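PDB 7KFL: myosin-17 from Arabidopsis thaliana, which is a plant class XI myosin, an actin-based motor that probably recognises its cargo through a globular tail, the cargo-binding domain. Local coordinates for residues G183-A188 with A213-I218; Q187-S192 with R261-S266; F249-L254 with L299-Q304. One frame throughout, in Å; residues are numbered along the deposited sequence.

Contact 1 of 3, residues G183-A188 with A213-I218; sequences GLCIQA and AHWQSI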
loop_
_atom_site.group_PDB
_atom_site.type_symbol
_atom_site.label_atom_id
_atom_site.label_comp_id
_atom_site.label_asym_id
_atom_site.label_seq_id
_atom_site.Cartn_x
_atom_site.Cartn_y
_atom_site.Cartn_z
ATOM N N GLY A 183 -0.336 17.633 4.456
ATOM C CA GLY A 183 0.179 18.712 5.320
ATOM C C GLY A 183 -0.403 20.065 4.941
ATOM O O GLY A 183 -0.753 20.829 5.858
ATOM N N LEU A 184 -0.510 20.349 3.637
ATOM C CA LEU A 184 -1.040 21.635 3.102
ATOM C C LEU A 184 -2.576 21.605 3.092
ATOM O O LEU A 184 -3.176 22.672 3.321
ATOM C CB LEU A 184 -0.471 21.887 1.700
ATOM C CG LEU A 184 1.037 22.140 1.628
ATOM C CD1 LEU A 184 1.513 22.156 0.185
ATOM C CD2 LEU A 184 1.420 23.440 2.317
ATOM N N CYS A 185 -3.190 20.443 2.837
ATOM C CA CYS A 185 -4.665 20.232 2.912
ATOM C C CYS A 185 -5.167 20.551 4.327
ATOM O O CYS A 185 -6.215 21.205 4.443
ATOM C CB CYS A 185 -5.064 18.805 2.547
ATOM S SG CYS A 185 -5.030 18.461 0.768
ATOM N N ILE A 186 -4.438 20.107 5.356
ATOM C CA ILE A 186 -4.822 20.236 6.796
ATOM C C ILE A 186 -4.549 21.670 7.276
ATOM O O ILE A 186 -5.193 22.090 8.258
ATOM C CB ILE A 186 -4.095 19.166 7.642
ATOM C CG1 ILE A 186 -4.529 17.754 7.237
ATOM C CG2 ILE A 186 -4.297 19.397 9.133
ATOM C CD1 ILE A 186 -3.616 16.654 7.734
ATOM N N GLN A 187 -3.650 22.400 6.604
ATOM C CA GLN A 187 -3.288 23.809 6.931
ATOM C C GLN A 187 -4.236 24.792 6.228
ATOM O O GLN A 187 -4.072 26.008 6.448
ATOM C CB GLN A 187 -1.844 24.108 6.525
ATOM C CG GLN A 187 -0.804 23.570 7.496
ATOM C CD GLN A 187 0.598 23.740 6.962
ATOM O OE1 GLN A 187 0.984 24.821 6.517
ATOM N NE2 GLN A 187 1.379 22.671 6.999
ATOM N N ALA A 188 -5.184 24.293 5.424
ATOM C CA ALA A 188 -6.124 25.097 4.606
ATOM C C ALA A 188 -6.904 26.079 5.480
ATOM O O ALA A 188 -7.065 27.234 5.092
ATOM C CB ALA A 188 -7.046 24.191 3.823
ATOM N N ALA A 213 -6.241 22.584 -5.372
ATOM C CA ALA A 213 -5.172 22.092 -6.275
ATOM C C ALA A 213 -4.326 21.027 -5.566
ATOM O O ALA A 213 -3.791 20.140 -6.256
ATOM C CB ALA A 213 -4.319 23.246 -6.745
ATOM N N HIS A 214 -4.208 21.112 -4.238
ATOM C CA HIS A 214 -3.423 20.171 -3.395
ATOM C C HIS A 214 -4.021 18.762 -3.484
ATOM O O HIS A 214 -3.237 17.795 -3.525
ATOM C CB HIS A 214 -3.330 20.691 -1.955
ATOM C CG HIS A 214 -2.528 21.943 -1.830
ATOM N ND1 HIS A 214 -1.438 22.204 -2.641
ATOM C CD2 HIS A 214 -2.633 22.993 -0.988
ATOM C CE1 HIS A 214 -0.914 23.365 -2.308
ATOM N NE2 HIS A 214 -1.627 23.869 -1.296
ATOM N N TRP A 215 -5.352 18.647 -3.521
ATOM C CA TRP A 215 -6.061 17.355 -3.730
ATOM C C TRP A 215 -5.686 16.797 -5.106
ATOM O O TRP A 215 -5.491 15.572 -5.213
ATOM C CB TRP A 215 -7.579 17.515 -3.592
ATOM C CG TRP A 215 -8.025 17.981 -2.241
ATOM C CD1 TRP A 215 -8.700 19.131 -1.954
ATOM C CD2 TRP A 215 -7.833 17.306 -0.985
ATOM N NE1 TRP A 215 -8.946 19.217 -0.612
ATOM C CE2 TRP A 215 -8.425 18.115 0.010
ATOM C CE3 TRP A 215 -7.230 16.102 -0.604
ATOM C CZ2 TRP A 215 -8.424 17.759 1.357
ATOM C CZ3 TRP A 215 -7.226 15.751 0.729
ATOM C CH2 TRP A 215 -7.815 16.572 1.692
ATOM N N GLN A 216 -5.584 17.676 -6.108
ATOM C CA GLN A 216 -5.211 17.325 -7.503
ATOM C C GLN A 216 -3.738 16.892 -7.552
ATOM O O GLN A 216 -3.434 15.957 -8.317
ATOM C CB GLN A 216 -5.518 18.496 -8.439
ATOM C CG GLN A 216 -7.012 18.759 -8.587
ATOM C CD GLN A 216 -7.340 20.031 -9.330
ATOM O OE1 GLN A 216 -6.476 20.695 -9.901
ATOM N NE2 GLN A 216 -8.616 20.382 -9.327
ATOM N N SER A 217 -2.862 17.525 -6.765
ATOM C CA SER A 217 -1.421 17.164 -6.651
ATOM C C SER A 217 -1.278 15.719 -6.155
ATOM O O SER A 217 -0.411 14.991 -6.684
ATOM C CB SER A 217 -0.678 18.119 -5.751
ATOM O OG SER A 217 -0.834 19.456 -6.192
ATOM N N ILE A 218 -2.095 15.328 -5.171
ATOM C CA ILE A 218 -2.112 13.961 -4.570
ATOM C C ILE A 218 -2.554 12.958 -5.643
ATOM O O ILE A 218 -1.876 11.919 -5.793
ATOM C CB ILE A 218 -3.007 13.924 -3.311
ATOM C CG1 ILE A 218 -2.344 14.660 -2.143
ATOM C CG2 ILE A 218 -3.378 12.495 -2.934
ATOM C CD1 ILE A 218 -3.263 14.934 -0.974
#

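Contact 2 of 3, residues Q187-S192 with R261-S266; sequences QAPRTS and RRECCS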
loop_
_atom_site.group_PDB
_atom_site.type_symbol
_atom_site.label_atom_id
_atom_site.label_comp_id
_atom_site.label_asym_id
_atom_site.label_seq_id
_atom_site.Cartn_x
_atom_site.Cartn_y
_atom_site.Cartn_z
ATOM N N GLN A 187 -3.650 22.400 6.604
ATOM C CA GLN A 187 -3.288 23.809 6.931
ATOM C C GLN A 187 -4.236 24.792 6.228
ATOM O O GLN A 187 -4.072 26.008 6.448
ATOM C CB GLN A 187 -1.844 24.108 6.525
ATOM C CG GLN A 187 -0.804 23.570 7.496
ATOM C CD GLN A 187 0.598 23.740 6.962
ATOM O OE1 GLN A 187 0.984 24.821 6.517
ATOM N NE2 GLN A 187 1.379 22.671 6.999
ATOM N N ALA A 188 -5.184 24.293 5.424
ATOM C CA ALA A 188 -6.124 25.097 4.606
ATOM C C ALA A 188 -6.904 26.079 5.480
ATOM O O ALA A 188 -7.065 27.234 5.092
ATOM C CB ALA A 188 -7.046 24.191 3.823
ATOM N N PRO A 189 -7.422 25.674 6.666
ATOM C CA PRO A 189 -8.068 26.614 7.583
ATOM C C PRO A 189 -7.138 27.764 7.996
ATOM O O PRO A 189 -7.574 28.898 7.973
ATOM C CB PRO A 189 -8.430 25.739 8.793
ATOM C CG PRO A 189 -8.570 24.360 8.199
ATOM C CD PRO A 189 -7.446 24.299 7.186
ATOM N N ARG A 190 -5.886 27.447 8.340
ATOM C CA ARG A 190 -4.865 28.426 8.805
ATOM C C ARG A 190 -4.373 29.265 7.618
ATOM O O ARG A 190 -4.056 30.452 7.836
ATOM C CB ARG A 190 -3.711 27.703 9.508
ATOM C CG ARG A 190 -4.056 27.206 10.905
ATOM C CD ARG A 190 -2.994 26.287 11.482
ATOM N NE ARG A 190 -1.692 26.936 11.583
ATOM C CZ ARG A 190 -1.326 27.784 12.543
ATOM N NH1 ARG A 190 -2.165 28.109 13.514
ATOM N NH2 ARG A 190 -0.114 28.310 12.526
ATOM N N THR A 191 -4.314 28.678 6.416
ATOM C CA THR A 191 -3.891 29.350 5.155
ATOM C C THR A 191 -4.944 30.389 4.743
ATOM O O THR A 191 -4.548 31.416 4.157
ATOM C CB THR A 191 -3.639 28.338 4.028
ATOM O OG1 THR A 191 -2.806 27.293 4.533
ATOM C CG2 THR A 191 -2.980 28.961 2.818
ATOM N N SER A 192 -6.224 30.133 5.039
ATOM C CA SER A 192 -7.361 31.067 4.817
ATOM C C SER A 192 -7.458 32.053 5.991
ATOM O O SER A 192 -8.571 32.219 6.531
ATOM C CB SER A 192 -8.652 30.308 4.625
ATOM O OG SER A 192 -8.542 29.384 3.553
ATOM N N ARG A 261 -7.313 19.253 15.676
ATOM C CA ARG A 261 -7.247 20.670 15.221
ATOM C C ARG A 261 -8.649 21.285 15.269
ATOM O O ARG A 261 -9.526 20.819 14.512
ATOM C CB ARG A 261 -6.663 20.769 13.810
ATOM C CG ARG A 261 -5.307 20.099 13.652
ATOM C CD ARG A 261 -4.524 20.719 12.513
ATOM N NE ARG A 261 -3.170 20.196 12.430
ATOM C CZ ARG A 261 -2.169 20.774 11.774
ATOM N NH1 ARG A 261 -2.352 21.915 11.127
ATOM N NH2 ARG A 261 -0.977 20.204 11.769
ATOM N N ARG A 262 -8.839 22.287 16.131
ATOM C CA ARG A 262 -10.116 23.026 16.306
ATOM C C ARG A 262 -10.539 23.601 14.949
ATOM O O ARG A 262 -11.694 23.363 14.545
ATOM C CB ARG A 262 -9.949 24.112 17.375
ATOM C CG ARG A 262 -11.238 24.814 17.778
ATOM C CD ARG A 262 -11.446 26.125 17.041
ATOM N NE ARG A 262 -12.593 26.873 17.542
ATOM C CZ ARG A 262 -12.973 28.069 17.099
ATOM N NH1 ARG A 262 -12.297 28.672 16.134
ATOM N NH2 ARG A 262 -14.033 28.660 17.626
ATOM N N GLU A 263 -9.611 24.280 14.262
ATOM C CA GLU A 263 -9.843 25.008 12.983
ATOM C C GLU A 263 -10.310 24.056 11.871
ATOM O O GLU A 263 -10.985 24.549 10.944
ATOM C CB GLU A 263 -8.589 25.770 12.543
ATOM C CG GLU A 263 -7.400 24.889 12.185
ATOM C CD GLU A 263 -6.463 24.561 13.335
ATOM O OE1 GLU A 263 -6.909 24.627 14.500
ATOM O OE2 GLU A 263 -5.287 24.239 13.061
ATOM N N CYS A 264 -9.954 22.766 11.931
ATOM C CA CYS A 264 -10.358 21.735 10.932
ATOM C C CYS A 264 -11.766 21.211 11.242
ATOM O O CYS A 264 -12.372 20.596 10.348
ATOM C CB CYS A 264 -9.387 20.563 10.903
ATOM S SG CYS A 264 -7.704 21.033 10.426
ATOM N N CYS A 265 -12.259 21.441 12.461
ATOM C CA CYS A 265 -13.584 20.971 12.942
ATOM C C CYS A 265 -14.622 22.079 12.719
ATOM O O CYS A 265 -15.225 22.542 13.699
ATOM C CB CYS A 265 -13.499 20.544 14.403
ATOM S SG CYS A 265 -14.631 19.191 14.813
ATOM N N SER A 266 -14.806 22.490 11.460
ATOM C CA SER A 266 -15.735 23.571 11.037
ATOM C C SER A 266 -16.571 23.099 9.843
ATOM O O SER A 266 -16.233 22.057 9.251
ATOM C CB SER A 266 -14.987 24.839 10.709
ATOM O OG SER A 266 -14.103 24.643 9.614
#

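Contact 3 of 3, residues F249-L254 with L299-Q304; sequences FINVQL and LRHIRQ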
loop_
_atom_site.group_PDB
_atom_site.type_symbol
_atom_site.label_atom_id
_atom_site.label_comp_id
_atom_site.label_asym_id
_atom_site.label_seq_id
_atom_site.Cartn_x
_atom_site.Cartn_y
_atom_site.Cartn_z
ATOM N N PHE A 249 -3.734 5.414 5.140
ATOM C CA PHE A 249 -2.855 6.524 5.599
ATOM C C PHE A 249 -3.577 7.869 5.431
ATOM O O PHE A 249 -3.567 8.679 6.379
ATOM C CB PHE A 249 -1.521 6.482 4.847
ATOM C CG PHE A 249 -0.655 7.704 5.003
ATOM C CD1 PHE A 249 0.089 7.904 6.157
ATOM C CD2 PHE A 249 -0.567 8.644 3.988
ATOM C CE1 PHE A 249 0.894 9.025 6.295
ATOM C CE2 PHE A 249 0.239 9.765 4.130
ATOM C CZ PHE A 249 0.968 9.953 5.282
ATOM N N ILE A 250 -4.183 8.105 4.264
ATOM C CA ILE A 250 -4.923 9.367 3.948
ATOM C C ILE A 250 -6.078 9.517 4.943
ATOM O O ILE A 250 -6.214 10.608 5.534
ATOM C CB ILE A 250 -5.407 9.378 2.483
ATOM C CG1 ILE A 250 -4.245 9.639 1.520
ATOM C CG2 ILE A 250 -6.535 10.383 2.284
ATOM C CD1 ILE A 250 -4.550 9.305 0.078
ATOM N N ASN A 251 -6.870 8.457 5.114
ATOM C CA ASN A 251 -8.042 8.410 6.027
ATOM C C ASN A 251 -7.616 8.834 7.436
ATOM O O ASN A 251 -8.360 9.598 8.071
ATOM C CB ASN A 251 -8.664 7.013 6.074
ATOM C CG ASN A 251 -9.832 6.944 7.031
ATOM O OD1 ASN A 251 -10.886 7.517 6.770
ATOM N ND2 ASN A 251 -9.645 6.257 8.146
ATOM N N VAL A 252 -6.464 8.333 7.890
ATOM C CA VAL A 252 -5.891 8.562 9.249
ATOM C C VAL A 252 -5.505 10.039 9.386
ATOM O O VAL A 252 -5.944 10.670 10.359
ATOM C CB VAL A 252 -4.688 7.629 9.494
ATOM C CG1 VAL A 252 -3.836 8.065 10.678
ATOM C CG2 VAL A 252 -5.141 6.189 9.663
ATOM N N GLN A 253 -4.712 10.559 8.446
ATOM C CA GLN A 253 -4.150 11.937 8.488
ATOM C C GLN A 253 -5.286 12.969 8.540
ATOM O O GLN A 253 -5.186 13.909 9.352
ATOM C CB GLN A 253 -3.242 12.173 7.279
ATOM C CG GLN A 253 -1.954 11.363 7.323
ATOM C CD GLN A 253 -1.109 11.727 8.518
ATOM O OE1 GLN A 253 -0.874 12.900 8.801
ATOM N NE2 GLN A 253 -0.648 10.718 9.239
ATOM N N LEU A 254 -6.322 12.788 7.715
ATOM C CA LEU A 254 -7.454 13.743 7.577
ATOM C C LEU A 254 -8.398 13.623 8.776
ATOM O O LEU A 254 -8.796 14.675 9.313
ATOM C CB LEU A 254 -8.200 13.473 6.266
ATOM C CG LEU A 254 -7.411 13.757 4.988
ATOM C CD1 LEU A 254 -8.240 13.408 3.759
ATOM C CD2 LEU A 254 -6.954 15.208 4.931
ATOM N N LEU A 299 -11.541 5.201 3.369
ATOM C CA LEU A 299 -11.836 6.613 3.749
ATOM C C LEU A 299 -13.187 6.708 4.477
ATOM O O LEU A 299 -13.645 7.849 4.702
ATOM C CB LEU A 299 -11.848 7.483 2.486
ATOM C CG LEU A 299 -10.526 7.600 1.730
ATOM C CD1 LEU A 299 -10.719 8.376 0.438
ATOM C CD2 LEU A 299 -9.456 8.265 2.582
ATOM N N ARG A 300 -13.801 5.573 4.833
ATOM C CA ARG A 300 -15.171 5.507 5.418
ATOM C C ARG A 300 -15.267 6.398 6.667
ATOM O O ARG A 300 -16.349 6.973 6.877
ATOM C CB ARG A 300 -15.577 4.057 5.714
ATOM C CG ARG A 300 -14.671 3.318 6.689
ATOM C CD ARG A 300 -14.941 1.822 6.690
ATOM N NE ARG A 300 -13.921 1.077 7.426
ATOM C CZ ARG A 300 -14.144 0.249 8.450
ATOM N NH1 ARG A 300 -15.372 0.017 8.889
ATOM N NH2 ARG A 300 -13.123 -0.362 9.028
ATOM N N HIS A 301 -14.191 6.517 7.458
ATOM C CA HIS A 301 -14.122 7.391 8.664
ATOM C C HIS A 301 -14.240 8.862 8.251
ATOM O O HIS A 301 -15.199 9.524 8.689
ATOM C CB HIS A 301 -12.823 7.186 9.457
ATOM C CG HIS A 301 -12.716 5.881 10.173
ATOM N ND1 HIS A 301 -13.044 5.748 11.510
ATOM C CD2 HIS A 301 -12.287 4.668 9.764
ATOM C CE1 HIS A 301 -12.840 4.503 11.887
ATOM N NE2 HIS A 301 -12.376 3.820 10.833
ATOM N N ILE A 302 -13.282 9.355 7.461
ATOM C CA ILE A 302 -13.200 10.792 7.055
ATOM C C ILE A 302 -14.464 11.163 6.268
ATOM O O ILE A 302 -14.993 12.260 6.509
ATOM C CB ILE A 302 -11.900 11.109 6.278
ATOM C CG1 ILE A 302 -11.780 12.602 5.950
ATOM C CG2 ILE A 302 -11.766 10.264 5.020
ATOM C CD1 ILE A 302 -11.810 13.515 7.156
ATOM N N ARG A 303 -14.938 10.277 5.385
ATOM C CA ARG A 303 -16.164 10.486 4.565
ATOM C C ARG A 303 -17.355 10.780 5.487
ATOM O O ARG A 303 -18.040 11.801 5.260
ATOM C CB ARG A 303 -16.439 9.262 3.685
ATOM C CG ARG A 303 -15.526 9.156 2.471
ATOM C CD ARG A 303 -15.500 7.761 1.878
ATOM N NE ARG A 303 -16.826 7.299 1.493
ATOM C CZ ARG A 303 -17.135 6.045 1.171
ATOM N NH1 ARG A 303 -16.212 5.097 1.180
ATOM N NH2 ARG A 303 -18.378 5.744 0.839
ATOM N N GLN A 304 -17.573 9.924 6.489
ATOM C CA GLN A 304 -18.710 10.006 7.446
ATOM C C GLN A 304 -18.549 11.245 8.337
ATOM O O GLN A 304 -19.553 11.958 8.530
ATOM C CB GLN A 304 -18.802 8.721 8.271
ATOM C CG GLN A 304 -19.382 7.551 7.485
ATOM C CD GLN A 304 -19.317 6.240 8.231
ATOM O OE1 GLN A 304 -19.348 6.195 9.459
ATOM N NE2 GLN A 304 -19.240 5.148 7.486
#

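Contact 1 of 3, residues G183-A188 with A213-I218
C185 presses its thiol onto the indole of W215 in a sulfur-aromatic contact that joins the C-terminal end of helix 150-186 to helix 205-231 in the helical cargo-binding domain. The sulfur stands directly over the six-membered ring, 3.2 Å from SG to the ring centroid and on the ring normal, so it bears on all six carbons alike. CB of C185 lies over the same ring, nearer CH2 and CZ2, and adds a CH-pi contact. The sulfur also touches the residue before the tryptophan, 3.9 Å from SG to CB of H214, and CD1 of I218, one turn on, lies more distantly beside it. One residue before the cysteine, L184 lays its aliphatic chain across the H214 imidazole at about a right angle: CB sits over one face near CD2, while CD1 reaches CE1 at 3.7 Å. The W215 chi1 of -61°, with CG anti to the carbonyl carbon, starts the indole on its way to this interface. In the second shell, Y272 of helix 267-287 meets the W215 ring at about 45° and also touches C185. Behind the cysteine, A188 N reaches C185 O in a weak bond of 3.4 Å.

Contact 2 of 3, residues Q187-S192 with R261-S266
P189 and E263 meet where the short helix 188-191, a single turn just after helix 150-186, packs on the loop between helices 236-260 and 267-287 of the DIL domain. The proline ring offers its CB and CG to the glutamate: CB lies 3.6 Å from E263 CG and 3.5 Å from E263 O, so it rests on the side chain and the backbone carbonyl together. On the same ring, CG of P189 also faces SG of C264 at 4.1 Å. E263 has its CG between the backbone N and the carbonyl carbon (chi1 65°), beside the proline, and its chain then bends at chi2, taking the carboxylate on to R190. The two long side chains cross obliquely, with guanidinium and carboxylate planes 52° apart. The arginine touches the carboxylate with its aliphatic part: R190 CD comes to 3.5 Å from E263 OE2, whereas R190 NE stays 4.7 Å from that oxygen. The opposite charges are therefore neighbours without forming a salt bridge, and their attraction is probably a modest one at this partly open surface. R261, at the start of the loop, brings NH1 loosely and obliquely near CG of Q187 and CD of R190; the E263 carboxylate may offset the nearness of the R190 and R261 charges. Outside partners hold the loop: S266 OG, at the N-cap of helix 267-287, bonds the backbone N of N269, and R262 makes a cation-pi contact with W343. The small helix is braced from within: T191 OG1 bonds Q187 O at 2.6 Å from above the carbonyl plane, alongside the backbone bond from T191 N. S192 doubles its grip in a similar way, its N and OG reaching A188 O from opposite faces of the carbonyl plane, each at 3.0 Å.

Contact 3 of 3, residues F249-L254 with L299-Q304
The first turn of helix 300-309 in the DIL domain is gripped by a buried asparagine of helix 236-260: N251 OD1 accepts a hydrogen bond from the backbone N of I302. The bond is 3.1 Å long from I302 N to N251 OD1 and nearly straight, 168° at the hydrogen. Amides in the opening turn of a helix generally lack an acceptor from a preceding turn, and here a side chain from another helix supplies it. With N251 CG anti to the backbone N (chi1 178°), the amide group extends from its helix into the start of the other. The same oxygen lies 3.3 Å from CA of L299, the N-cap residue, and close to CB of H301 and CG2 of I302, so the carbonyl is enclosed by the turn. The amide nitrogen comes near the histidine, N251 ND2 standing 3.5 Å from H301 CD2, where the two side chains cross at about a right angle. An alanine in place of N251 would probably leave the I302 amide without its acceptor and open a gap beside CB of H301. Apolar contacts flank the polar one. L299 CD2 meets I250 CG2 at 3.6 Å and also touches CB of N251, while I302 sets CG1 and CD1 against CB of L254, each at 3.7 Å. The segment axes approach to 8.6 Å and are inclined by 41°, running in broadly the same direction. Beyond the pair, L378 touches N251, and F255 meets the H301 ring edge-to-face. I250 packs on I178 and L182 of helix 150-186, while helix 267-287 places L280 against I250 and V273 and L277 against I302, which knits the contact into the surrounding helical bundle.

How the contacts relate
The three contacts lie on one side of the chain's centre. Contact 1 uses the end of helix 150-186, contact 2 the short helix 188-191 that follows it, and contact 3 pairs helix 236-260 with helix 300-309. Contacts 1 and 2 have centres about 12 Å apart and share Q187 and A188, and I186 of contact 1 packs against R261 and C264 of contact 2. Contact 3 follows contact 1 along the chain, with centres about 14 Å apart, and meets it where W215 and I186 touch L254. Contacts 2 and 3 alternate in sequence without touching, their centres about 16 Å apart. Contact 2, and the touching of contacts 1 and 3, join the DIL region to the preceding long helices.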